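Local coordinates for 3-oxoacyl-[acyl-carrier-protein] synthase 2 (Rickettsia rickettsii, PDB 4JGA) that probably catalyses the condensation of malonyl-ACP with a growing acyl-ACP, the chain-elongating step of bacterial fatty acid synthesis, as a beta-ketoacyl-ACP synthase of the thiolase superfamily, at residues 124-129 / 163-168; 38-43 / 384-389; 59-64 / 233-238. All blocks are in the same frame, centred on the assembly; numbering follows the deposited sequence.

Contact 1. Residues 124-129 / 163-168; sequences LILGSG and LLSGLV
Apolar packing carries most of this buried contact between the strand 124-127 and the first turns of the helix 163-172. The two axes approach to 7.5 Å, and the strand runs against the helix at an angle of 136°. Leu124 and Leu126 both point at the helix. The CD2 branch of Leu124 lies obliquely against Val168, 3.6 Å from its CG1. Leu126 crosses two side chains at about a right angle: its CB meets Leu164 CG at 3.9 Å, and its CD1 meets Val168 CG2 at 4.0 Å.

The polar part is a water bridge. One water donates to Leu126 O at 2.7 Å and accepts from Ser165 N at 2.8 Å. This N-H lies in the first turn of the helix, so the water links the helix start to the strand. Ser165 OG sits 3.4 Å from Leu126 CB, but its hydrogen bond goes to Gln179 O of the neighbouring strand 178-179.

Strand 122-127 lies between strands 178-179 and 206-213. Helix 93-109 packs on Leu164 and Val168. The helix 163-172 packs on one face of the large mixed sheet, as in the layered thiolase fold, while Ile125 points to the other face, against helix 187-200.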
ATOM      1  N   LEU A 124      12.853  -0.616   1.721  1.00  7.74           N
ATOM      2  CA  LEU A 124      11.963  -1.719   1.379  1.00  7.69           C
ATOM      3  C   LEU A 124      10.619  -1.191   0.803  1.00  7.40           C
ATOM      4  O   LEU A 124      10.062  -0.195   1.293  1.00  7.18           O
ATOM      5  CB  LEU A 124      11.652  -2.572   2.616  1.00  8.03           C
ATOM      6  CG  LEU A 124      12.815  -2.995   3.527  1.00  8.49           C
ATOM      7  CD1 LEU A 124      13.083  -1.937   4.571  1.00  8.60           C
ATOM      8  CD2 LEU A 124      12.510  -4.319   4.215  1.00  8.69           C
ATOM      9  N   ILE A 125      10.113  -1.910  -0.201  1.00  7.24           N
ATOM     10  CA  ILE A 125       8.747  -1.766  -0.682  1.00  7.10           C
ATOM     11  C   ILE A 125       8.206  -3.173  -0.894  1.00  7.16           C
ATOM     12  O   ILE A 125       8.416  -3.811  -1.948  1.00  7.27           O
ATOM     13  CB  ILE A 125       8.623  -0.943  -1.974  1.00  7.05           C
ATOM     14  CG1 ILE A 125       9.235   0.453  -1.787  1.00  7.06           C
ATOM     15  CG2 ILE A 125       7.151  -0.780  -2.341  1.00  6.93           C
ATOM     16  CD1 ILE A 125       9.034   1.370  -2.988  1.00  7.15           C
ATOM     17  N   LEU A 126       7.541  -3.643   0.146  1.00  7.14           N
ATOM     18  CA  LEU A 126       7.010  -4.982   0.203  1.00  7.40           C
ATOM     19  C   LEU A 126       5.492  -4.874   0.434  1.00  7.47           C
ATOM     20  O   LEU A 126       5.022  -4.135   1.299  1.00  7.25           O
ATOM     21  CB  LEU A 126       7.697  -5.830   1.295  1.00  7.50           C
ATOM     22  CG  LEU A 126       9.167  -6.108   1.107  1.00  7.59           C
ATOM     23  CD1 LEU A 126       9.779  -6.663   2.370  1.00  7.87           C
ATOM     24  CD2 LEU A 126       9.352  -7.081  -0.045  1.00  7.91           C
ATOM     25  N   GLY A 127       4.733  -5.565  -0.413  1.00  7.76           N
ATOM     26  CA  GLY A 127       3.274  -5.424  -0.373  1.00  7.85           C
ATOM     27  C   GLY A 127       2.521  -6.733  -0.383  1.00  8.08           C
ATOM     28  O   GLY A 127       3.114  -7.830  -0.430  1.00  8.31           O
ATOM     29  N   SER A 128       1.202  -6.575  -0.316  1.00  8.16           N
ATOM     30  CA  SER A 128       0.225  -7.642  -0.461  1.00  8.55           C
ATOM     31  C   SER A 128      -1.049  -7.022  -1.036  1.00  8.61           C
ATOM     32  O   SER A 128      -1.284  -5.836  -0.872  1.00  8.83           O
ATOM     33  CB  SER A 128      -0.059  -8.285   0.894  1.00  8.49           C
ATOM     34  OG  SER A 128      -0.885  -9.435   0.746  1.00  8.62           O
ATOM     35  N   GLY A 129      -1.848  -7.798  -1.744  1.00  8.91           N
ATOM     36  CA  GLY A 129      -3.102  -7.267  -2.289  1.00  8.99           C
ATOM     37  C   GLY A 129      -4.181  -7.185  -1.230  1.00  8.94           C
ATOM     38  O   GLY A 129      -4.911  -6.183  -1.122  1.00  8.57           O
ATOM     39  N   LEU A 163       3.734  -4.650   8.012  1.00  7.44           N
ATOM     40  CA  LEU A 163       4.592  -5.357   8.952  1.00  7.82           C
ATOM     41  C   LEU A 163       5.491  -6.399   8.278  1.00  7.89           C
ATOM     42  O   LEU A 163       6.402  -6.957   8.920  1.00  8.05           O
ATOM     43  CB  LEU A 163       3.778  -5.925  10.121  1.00  8.20           C
ATOM     44  CG  LEU A 163       3.797  -5.072  11.396  1.00  8.56           C
ATOM     45  CD1 LEU A 163       5.171  -5.158  12.042  1.00  8.93           C
ATOM     46  CD2 LEU A 163       3.458  -3.621  11.146  1.00  8.61           C
ATOM     47  N   LEU A 164       5.262  -6.646   6.990  1.00  7.69           N
ATOM     48  CA  LEU A 164       6.212  -7.451   6.230  1.00  7.98           C
ATOM     49  C   LEU A 164       7.490  -6.650   6.039  1.00  8.19           C
ATOM     50  O   LEU A 164       8.574  -7.100   6.454  1.00  8.46           O
ATOM     51  CB  LEU A 164       5.622  -7.904   4.928  1.00  7.86           C
ATOM     52  CG  LEU A 164       6.609  -8.520   3.916  1.00  8.03           C
ATOM     53  CD1 LEU A 164       7.445  -9.674   4.457  1.00  8.30           C
ATOM     54  CD2 LEU A 164       5.788  -8.988   2.748  1.00  8.00           C
ATOM     55  N   SER A 165       7.356  -5.428   5.513  1.00  7.99           N
ATOM     56  CA  SER A 165       8.496  -4.476   5.468  1.00  8.26           C
ATOM     57  C   SER A 165       9.072  -4.261   6.883  1.00  8.54           C
ATOM     58  O   SER A 165      10.288  -4.267   7.064  1.00  8.57           O
ATOM     59  CB  SER A 165       8.086  -3.114   4.864  1.00  7.99           C
ATOM     60  OG  SER A 165       7.916  -3.192   3.458  1.00  8.03           O
ATOM     61  N   GLY A 166       8.195  -4.104   7.877  1.00  8.55           N
ATOM     62  CA  GLY A 166       8.646  -3.923   9.259  1.00  8.96           C
ATOM     63  C   GLY A 166       9.600  -5.030   9.755  1.00  9.37           C
ATOM     64  O   GLY A 166      10.671  -4.743  10.270  1.00  9.62           O
ATOM     65  N   LEU A 167       9.186  -6.287   9.604  1.00  9.52           N
ATOM     66  CA  LEU A 167       9.959  -7.403  10.115  1.00 10.18           C
ATOM     67  C   LEU A 167      11.253  -7.654   9.353  1.00 10.00           C
ATOM     68  O   LEU A 167      12.246  -8.011   9.975  1.00 10.54           O
ATOM     69  CB  LEU A 167       9.127  -8.689  10.197  1.00 10.62           C
ATOM     70  CG  LEU A 167       8.118  -8.728  11.357  1.00 11.14           C
ATOM     71  CD1 LEU A 167       7.410 -10.081  11.343  1.00 11.61           C
ATOM     72  CD2 LEU A 167       8.810  -8.538  12.681  1.00 11.72           C
ATOM     73  N   VAL A 168      11.249  -7.458   8.040  1.00  9.40           N
ATOM     74  CA  VAL A 168      12.456  -7.623   7.249  1.00  9.40           C
ATOM     75  C   VAL A 168      13.396  -6.502   7.648  1.00  9.42           C
ATOM     76  O   VAL A 168      14.583  -6.732   7.815  1.00  9.50           O
ATOM     77  CB  VAL A 168      12.170  -7.608   5.753  1.00  8.99           C
ATOM     78  CG1 VAL A 168      13.448  -7.682   4.916  1.00  9.13           C
ATOM     79  CG2 VAL A 168      11.255  -8.774   5.393  1.00  9.11           C
TER
HETATM   80  O   HOH W   1       5.104  -4.742   3.928  1.00  8.93           O

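Contact 2. Residues 38-43 / 384-389; sequences KNIVDG and IAPPTL
The helix 33-41 ends in a Schellman motif at Gly43, whose phi of 81° turns the chain out of the last turn, and this end lies against the extended segment 384-389, with the CA atoms of Val41 and Pro386 5.2 Å apart. Gly43 N bonds back to Ile40 O at 3.1 Å. No hydrogen bond joins the two segments; they meet by van der Waals packing.

Ile40 and Pro386 lie side by side and point the same way. Ile40 CG2, anti to its own backbone N, presses on Pro386 CB at 3.4 Å, tighter than usual for two carbons. The next proline meets the backbone instead: Pro387 CD comes within 3.5 Å of Ile40 O. That carbonyl thus accepts the Gly43 N-H and also has the proline ring against it. Val41 and Ile384 meet tip to tip, with Val41 CG1 3.8 Å from Ile384 CD1. With chi1 (-169°) and chi2 (164°) of Ile384 both extended, CD1 reaches the valine. At the other end of the segment, Leu389 sets both methyls against Gly43. Leu389 CD1 lies 3.6 Å from Gly43 O, and Leu389 CD2 is 3.9 Å from Gly43 CA.

The contact joins the N-terminal and C-terminal family regions of the synthase. Helix 358-361 adds Ser360 and Ile361 beside Ile40. Pro386 also packs on Tyr322 of strand 322-324, and its carbonyl accepts a bond from Ser355 OG of strand 353-355 in the large sheet. Ala385 pairs through its backbone with Lys408, in a short, weakly bonded two-stranded sheet.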
ATOM      1  N   LYS A  38      13.131 -24.821 -11.512  1.00 16.31           N
ATOM      2  CA  LYS A  38      13.211 -26.144 -12.150  1.00 17.40           C
ATOM      3  C   LYS A  38      11.805 -26.668 -12.463  1.00 17.40           C
ATOM      4  O   LYS A  38      11.550 -27.154 -13.567  1.00 17.92           O
ATOM      5  CB  LYS A  38      14.007 -27.181 -11.319  1.00 18.51           C
ATOM      6  N   ASN A  39      10.892 -26.584 -11.497  1.00 16.92           N
ATOM      7  CA  ASN A  39       9.530 -27.089 -11.721  1.00 17.12           C
ATOM      8  C   ASN A  39       8.729 -26.328 -12.764  1.00 16.57           C
ATOM      9  O   ASN A  39       8.008 -26.945 -13.570  1.00 16.77           O
ATOM     10  CB  ASN A  39       8.757 -27.191 -10.410  1.00 16.96           C
ATOM     11  CG  ASN A  39       9.200 -28.391  -9.601  1.00 18.16           C
ATOM     12  OD1 ASN A  39       9.640 -29.389 -10.157  1.00 19.19           O
ATOM     13  ND2 ASN A  39       9.100 -28.294  -8.306  1.00 18.14           N
ATOM     14  N   ILE A  40       8.890 -25.001 -12.784  1.00 15.84           N
ATOM     15  CA  ILE A  40       8.275 -24.185 -13.826  1.00 15.58           C
ATOM     16  C   ILE A  40       8.737 -24.628 -15.204  1.00 16.55           C
ATOM     17  O   ILE A  40       7.927 -24.949 -16.097  1.00 16.75           O
ATOM     18  CB  ILE A  40       8.602 -22.695 -13.643  1.00 14.74           C
ATOM     19  CG1 ILE A  40       7.827 -22.107 -12.448  1.00 14.04           C
ATOM     20  CG2 ILE A  40       8.342 -21.912 -14.925  1.00 14.64           C
ATOM     21  CD1 ILE A  40       6.318 -22.019 -12.617  1.00 13.76           C
ATOM     22  N   VAL A  41      10.047 -24.670 -15.377  1.00 17.22           N
ATOM     23  CA  VAL A  41      10.621 -25.042 -16.678  1.00 18.24           C
ATOM     24  C   VAL A  41      10.205 -26.455 -17.080  1.00 19.66           C
ATOM     25  O   VAL A  41       9.978 -26.735 -18.273  1.00 20.54           O
ATOM     26  CB  VAL A  41      12.150 -24.831 -16.632  1.00 18.54           C
ATOM     27  CG1 VAL A  41      12.867 -25.551 -17.742  1.00 19.92           C
ATOM     28  CG2 VAL A  41      12.453 -23.329 -16.688  1.00 17.83           C
ATOM     29  N   ASP A  42      10.140 -27.365 -16.102  1.00 20.13           N
ATOM     30  CA  ASP A  42       9.832 -28.762 -16.384  1.00 21.44           C
ATOM     31  C   ASP A  42       8.345 -29.000 -16.620  1.00 21.06           C
ATOM     32  O   ASP A  42       7.966 -30.106 -16.906  1.00 21.73           O
ATOM     33  CB  ASP A  42      10.318 -29.673 -15.251  1.00 22.36           C
ATOM     34  CG  ASP A  42      11.830 -29.767 -15.175  1.00 23.13           C
ATOM     35  OD1 ASP A  42      12.509 -29.402 -16.153  1.00 23.62           O
ATOM     36  OD2 ASP A  42      12.333 -30.261 -14.142  1.00 23.82           O
ATOM     37  N   GLY A  43       7.516 -27.977 -16.510  1.00 19.75           N
ATOM     38  CA  GLY A  43       6.118 -28.134 -16.806  1.00 19.74           C
ATOM     39  C   GLY A  43       5.324 -28.747 -15.664  1.00 19.67           C
ATOM     40  O   GLY A  43       4.271 -29.304 -15.892  1.00 19.87           O
ATOM     41  N   ILE A 384      15.583 -19.346 -21.616  1.00 15.42           N
ATOM     42  CA  ILE A 384      14.462 -20.226 -21.783  1.00 15.61           C
ATOM     43  C   ILE A 384      13.173 -19.542 -21.356  1.00 14.91           C
ATOM     44  O   ILE A 384      13.136 -18.832 -20.362  1.00 13.99           O
ATOM     45  CB  ILE A 384      14.678 -21.555 -21.037  1.00 15.88           C
ATOM     46  CG1 ILE A 384      13.621 -22.568 -21.437  1.00 16.28           C
ATOM     47  CG2 ILE A 384      14.671 -21.376 -19.542  1.00 15.25           C
ATOM     48  CD1 ILE A 384      14.002 -23.982 -21.044  1.00 16.99           C
ATOM     49  N   ALA A 385      12.134 -19.762 -22.153  1.00 15.28           N
ATOM     50  CA  ALA A 385      10.820 -19.263 -21.877  1.00 14.91           C
ATOM     51  C   ALA A 385      10.006 -20.392 -21.260  1.00 15.17           C
ATOM     52  O   ALA A 385       9.924 -21.481 -21.839  1.00 16.08           O
ATOM     53  CB  ALA A 385      10.168 -18.818 -23.185  1.00 15.29           C
ATOM     54  N   PRO A 386       9.408 -20.148 -20.098  1.00 14.53           N
ATOM     55  CA  PRO A 386       8.565 -21.141 -19.466  1.00 14.75           C
ATOM     56  C   PRO A 386       7.256 -21.354 -20.237  1.00 15.05           C
ATOM     57  O   PRO A 386       6.804 -20.446 -20.943  1.00 15.32           O
ATOM     58  CB  PRO A 386       8.336 -20.559 -18.068  1.00 13.91           C
ATOM     59  CG  PRO A 386       8.488 -19.111 -18.228  1.00 13.42           C
ATOM     60  CD  PRO A 386       9.459 -18.889 -19.345  1.00 13.76           C
ATOM     61  N   PRO A 387       6.650 -22.551 -20.128  1.00 15.54           N
ATOM     62  CA  PRO A 387       5.470 -22.935 -20.918  1.00 15.97           C
ATOM     63  C   PRO A 387       4.132 -22.352 -20.422  1.00 15.44           C
ATOM     64  O   PRO A 387       3.956 -22.067 -19.235  1.00 14.84           O
ATOM     65  CB  PRO A 387       5.445 -24.452 -20.760  1.00 16.80           C
ATOM     66  CG  PRO A 387       5.973 -24.661 -19.377  1.00 16.44           C
ATOM     67  CD  PRO A 387       7.029 -23.607 -19.176  1.00 15.83           C
ATOM     68  N   THR A 388       3.202 -22.157 -21.345  1.00 15.73           N
ATOM     69  CA  THR A 388       1.817 -22.014 -20.960  1.00 15.58           C
ATOM     70  C   THR A 388       1.246 -23.433 -20.936  1.00 16.46           C
ATOM     71  O   THR A 388       0.956 -24.042 -21.975  1.00 17.00           O
ATOM     72  CB  THR A 388       1.037 -21.124 -21.932  1.00 15.55           C
ATOM     73  OG1 THR A 388       1.689 -19.852 -22.036  1.00 14.88           O
ATOM     74  CG2 THR A 388      -0.355 -20.951 -21.444  1.00 15.34           C
ATOM     75  N   LEU A 389       1.131 -23.976 -19.733  1.00 16.61           N
ATOM     76  CA  LEU A 389       0.497 -25.278 -19.561  1.00 17.52           C
ATOM     77  C   LEU A 389      -0.970 -25.214 -19.960  1.00 17.85           C
ATOM     78  O   LEU A 389      -1.606 -24.129 -19.962  1.00 17.14           O
ATOM     79  CB  LEU A 389       0.624 -25.757 -18.118  1.00 17.48           C
ATOM     80  CG  LEU A 389       2.052 -25.952 -17.579  1.00 17.37           C
ATOM     81  CD1 LEU A 389       1.974 -26.502 -16.166  1.00 17.44           C
ATOM     82  CD2 LEU A 389       2.836 -26.893 -18.485  1.00 18.36           C
TER

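Contact 3. Residues 59-64 / 233-238; sequences ACKIAG and KYNDNP
Asn235 is the tight centre of this contact. It sits in the type I turn 234-237, and its side-chain amide reaches across to the backbone that leads into strand 62-64. The CB bond does not aim at the other segment; a chi1 of -69°, with CG anti to the carbonyl carbon, swings the amide toward it. Asn235 ND2 donates to Ala59 O at 2.9 Å, with an N-H...O angle of 164°. That oxygen lies almost in the amide plane, although the donor stands above the plane of the Ala59 carbonyl. The other end accepts: Asn235 OD1 takes the N-H of Lys61, with Lys61 N at 2.9 Å. This donor also approaches from above the carbonyl plane of the amide. The two bonds grip both ends of the group and fix its flip.

Beside the amide the packing is apolar. Ile62 CG2 lies obliquely on the ring of Pro238, 3.7 Å from its CB. Ile47 of the neighbouring strand 47-49 touches both residues.

The other side is looser and nearer solvent, with Lys61 and Tyr234 both partly exposed. The lysine chain crosses the amide at about a right angle, with Lys61 CD 3.7 Å from Asn235 ND2. It bends at its end (chi4 -66°), and NZ turns back to its own loop, to the carbonyl oxygens of Leu58 and Thr55. Tyr234 leads away to Asp248.

The chemistry is that of one neutral primary amide. It offers a donor and an acceptor side by side, matching the C=O of Ala59 and the N-H of Lys61. It ties the turn to the loop that leads into strand 62-64 without any charge pair.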
ATOM      1  N   ALA A  59     -17.842 -23.534  -4.392  1.00 19.96           N
ATOM      2  CA  ALA A  59     -17.896 -23.982  -5.774  1.00 19.62           C
ATOM      3  C   ALA A  59     -16.515 -24.178  -6.376  1.00 18.77           C
ATOM      4  O   ALA A  59     -16.353 -24.946  -7.318  1.00 18.98           O
ATOM      5  CB  ALA A  59     -18.688 -22.996  -6.605  1.00 19.45           C
ATOM      6  N   CYS A  60     -15.511 -23.471  -5.856  1.00 17.93           N
ATOM      7  CA  CYS A  60     -14.101 -23.710  -6.232  1.00 17.21           C
ATOM      8  C   CYS A  60     -13.378 -24.397  -5.082  1.00 17.35           C
ATOM      9  O   CYS A  60     -13.441 -23.947  -3.963  1.00 17.15           O
ATOM     10  CB  CYS A  60     -13.382 -22.415  -6.578  1.00 16.29           C
ATOM     11  SG  CYS A  60     -11.642 -22.680  -7.041  1.00 15.93           S
ATOM     12  N   LYS A  61     -12.734 -25.522  -5.373  1.00 17.70           N
ATOM     13  CA  LYS A  61     -12.208 -26.400  -4.338  1.00 18.40           C
ATOM     14  C   LYS A  61     -10.706 -26.597  -4.477  1.00 18.00           C
ATOM     15  O   LYS A  61     -10.138 -27.471  -3.838  1.00 18.47           O
ATOM     16  CB  LYS A  61     -12.918 -27.760  -4.408  1.00 19.64           C
ATOM     17  CG  LYS A  61     -14.416 -27.670  -4.140  1.00 20.32           C
ATOM     18  CD  LYS A  61     -15.133 -28.971  -4.460  1.00 21.52           C
ATOM     19  CE  LYS A  61     -16.631 -28.749  -4.512  1.00 22.04           C
ATOM     20  NZ  LYS A  61     -17.196 -28.376  -3.187  1.00 22.51           N
ATOM     21  N   ILE A  62     -10.068 -25.776  -5.309  1.00 17.01           N
ATOM     22  CA  ILE A  62      -8.655 -25.986  -5.661  1.00 16.72           C
ATOM     23  C   ILE A  62      -7.877 -24.683  -5.546  1.00 15.67           C
ATOM     24  O   ILE A  62      -8.458 -23.613  -5.541  1.00 14.97           O
ATOM     25  CB  ILE A  62      -8.499 -26.500  -7.104  1.00 16.71           C
ATOM     26  CG1 ILE A  62      -9.152 -25.528  -8.103  1.00 16.20           C
ATOM     27  CG2 ILE A  62      -9.097 -27.902  -7.231  1.00 17.86           C
ATOM     28  CD1 ILE A  62      -8.804 -25.774  -9.570  1.00 16.20           C
ATOM     29  N   ALA A  63      -6.562 -24.801  -5.477  1.00 15.53           N
ATOM     30  CA  ALA A  63      -5.710 -23.640  -5.367  1.00 15.04           C
ATOM     31  C   ALA A  63      -4.260 -24.038  -5.587  1.00 15.19           C
ATOM     32  O   ALA A  63      -3.911 -25.204  -5.443  1.00 15.78           O
ATOM     33  CB  ALA A  63      -5.877 -22.966  -3.994  1.00 14.97           C
ATOM     34  N   GLY A  64      -3.453 -23.031  -5.924  1.00 14.68           N
ATOM     35  CA  GLY A  64      -1.996 -23.121  -5.900  1.00 14.91           C
ATOM     36  C   GLY A  64      -1.514 -22.959  -4.469  1.00 15.12           C
ATOM     37  O   GLY A  64      -1.558 -21.869  -3.905  1.00 14.86           O
ATOM     38  N   LYS A 233     -15.054 -25.417 -12.693  1.00 22.85           N
ATOM     39  CA  LYS A 233     -15.356 -26.575 -13.509  1.00 24.48           C
ATOM     40  C   LYS A 233     -14.247 -27.675 -13.556  1.00 25.22           C
ATOM     41  O   LYS A 233     -14.455 -28.734 -14.139  1.00 26.34           O
ATOM     42  CB  LYS A 233     -15.678 -26.108 -14.955  1.00 24.99           C
ATOM     43  N   TYR A 234     -13.082 -27.445 -12.962  1.00 24.70           N
ATOM     44  CA  TYR A 234     -12.015 -28.453 -12.989  1.00 25.48           C
ATOM     45  C   TYR A 234     -11.622 -28.922 -11.584  1.00 25.35           C
ATOM     46  O   TYR A 234     -10.458 -29.305 -11.370  1.00 25.68           O
ATOM     47  CB  TYR A 234     -10.774 -27.896 -13.683  1.00 25.16           C
ATOM     48  CG  TYR A 234     -10.830 -27.882 -15.199  1.00 25.99           C
ATOM     49  CD1 TYR A 234     -11.446 -26.834 -15.866  1.00 25.64           C
ATOM     50  CD2 TYR A 234     -10.243 -28.890 -15.952  1.00 27.15           C
ATOM     51  CE1 TYR A 234     -11.504 -26.794 -17.242  1.00 26.48           C
ATOM     52  CE2 TYR A 234     -10.274 -28.858 -17.341  1.00 28.04           C
ATOM     53  CZ  TYR A 234     -10.906 -27.797 -17.974  1.00 27.71           C
ATOM     54  OH  TYR A 234     -10.957 -27.744 -19.331  1.00 28.63           O
ATOM     55  N   ASN A 235     -12.563 -28.942 -10.639  1.00 25.24           N
ATOM     56  CA  ASN A 235     -12.253 -29.390  -9.271  1.00 25.28           C
ATOM     57  C   ASN A 235     -11.763 -30.852  -9.187  1.00 26.73           C
ATOM     58  O   ASN A 235     -10.979 -31.186  -8.292  1.00 26.76           O
ATOM     59  CB  ASN A 235     -13.448 -29.225  -8.337  1.00 24.90           C
ATOM     60  CG  ASN A 235     -13.773 -27.770  -8.050  1.00 23.63           C
ATOM     61  OD1 ASN A 235     -12.891 -26.897  -7.975  1.00 22.83           O
ATOM     62  ND2 ASN A 235     -15.047 -27.504  -7.835  1.00 23.52           N
ATOM     63  N   ASP A 236     -12.202 -31.693 -10.110  1.00 28.08           N
ATOM     64  CA  ASP A 236     -11.744 -33.086 -10.181  1.00 29.86           C
ATOM     65  C   ASP A 236     -10.412 -33.263 -10.882  1.00 30.26           C
ATOM     66  O   ASP A 236      -9.781 -34.304 -10.731  1.00 31.05           O
ATOM     67  CB  ASP A 236     -12.783 -33.934 -10.892  1.00 31.29           C
ATOM     68  CG  ASP A 236     -14.106 -33.939 -10.142  1.00 31.58           C
ATOM     69  OD1 ASP A 236     -14.084 -33.872  -8.906  1.00 31.02           O
ATOM     70  OD2 ASP A 236     -15.175 -34.000 -10.772  1.00 32.76           O
ATOM     71  N   ASN A 237      -9.965 -32.246 -11.615  1.00 29.81           N
ATOM     72  CA  ASN A 237      -8.663 -32.296 -12.294  1.00 30.21           C
ATOM     73  C   ASN A 237      -7.945 -30.965 -12.126  1.00 28.40           C
ATOM     74  O   ASN A 237      -7.810 -30.209 -13.086  1.00 27.63           O
ATOM     75  CB  ASN A 237      -8.845 -32.586 -13.791  1.00 31.63           C
ATOM     76  CG  ASN A 237      -9.442 -33.936 -14.067  1.00 33.72           C
ATOM     77  OD1 ASN A 237      -8.746 -34.837 -14.498  1.00 35.41           O
ATOM     78  ND2 ASN A 237     -10.746 -34.083 -13.841  1.00 34.41           N
ATOM     79  N   PRO A 238      -7.491 -30.670 -10.894  1.00 27.65           N
ATOM     80  CA  PRO A 238      -6.947 -29.358 -10.529  1.00 25.99           C
ATOM     81  C   PRO A 238      -5.840 -28.852 -11.460  1.00 25.64           C
ATOM     82  O   PRO A 238      -5.809 -27.668 -11.770  1.00 24.51           O
ATOM     83  CB  PRO A 238      -6.392 -29.570  -9.118  1.00 25.51           C
ATOM     84  CG  PRO A 238      -7.077 -30.766  -8.590  1.00 26.56           C
ATOM     85  CD  PRO A 238      -7.522 -31.603  -9.745  1.00 27.99           C
TER

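How the contacts relate
Contact 1 is a buried strand-helix contact on the large sheet. Contacts 1 and 2 lie on opposite sides of the chain's centre. The centre of contact 1 is 29 Å from that of contact 2 and 30 Å from that of contact 3. Contacts 2 and 3 are closer, with centres 21 Å apart, but their nearest atoms still stay about 9 Å apart. Along the chain the segments come in the order 38-43, 59-64, 124-129, 163-168, 233-238, 384-389, so contact 2 encloses contact 3, which encloses contact 1. Contacts 1 and 3 stay within the N-terminal synthase region. Contact 2 brings a segment of that region against one of the C-terminal region.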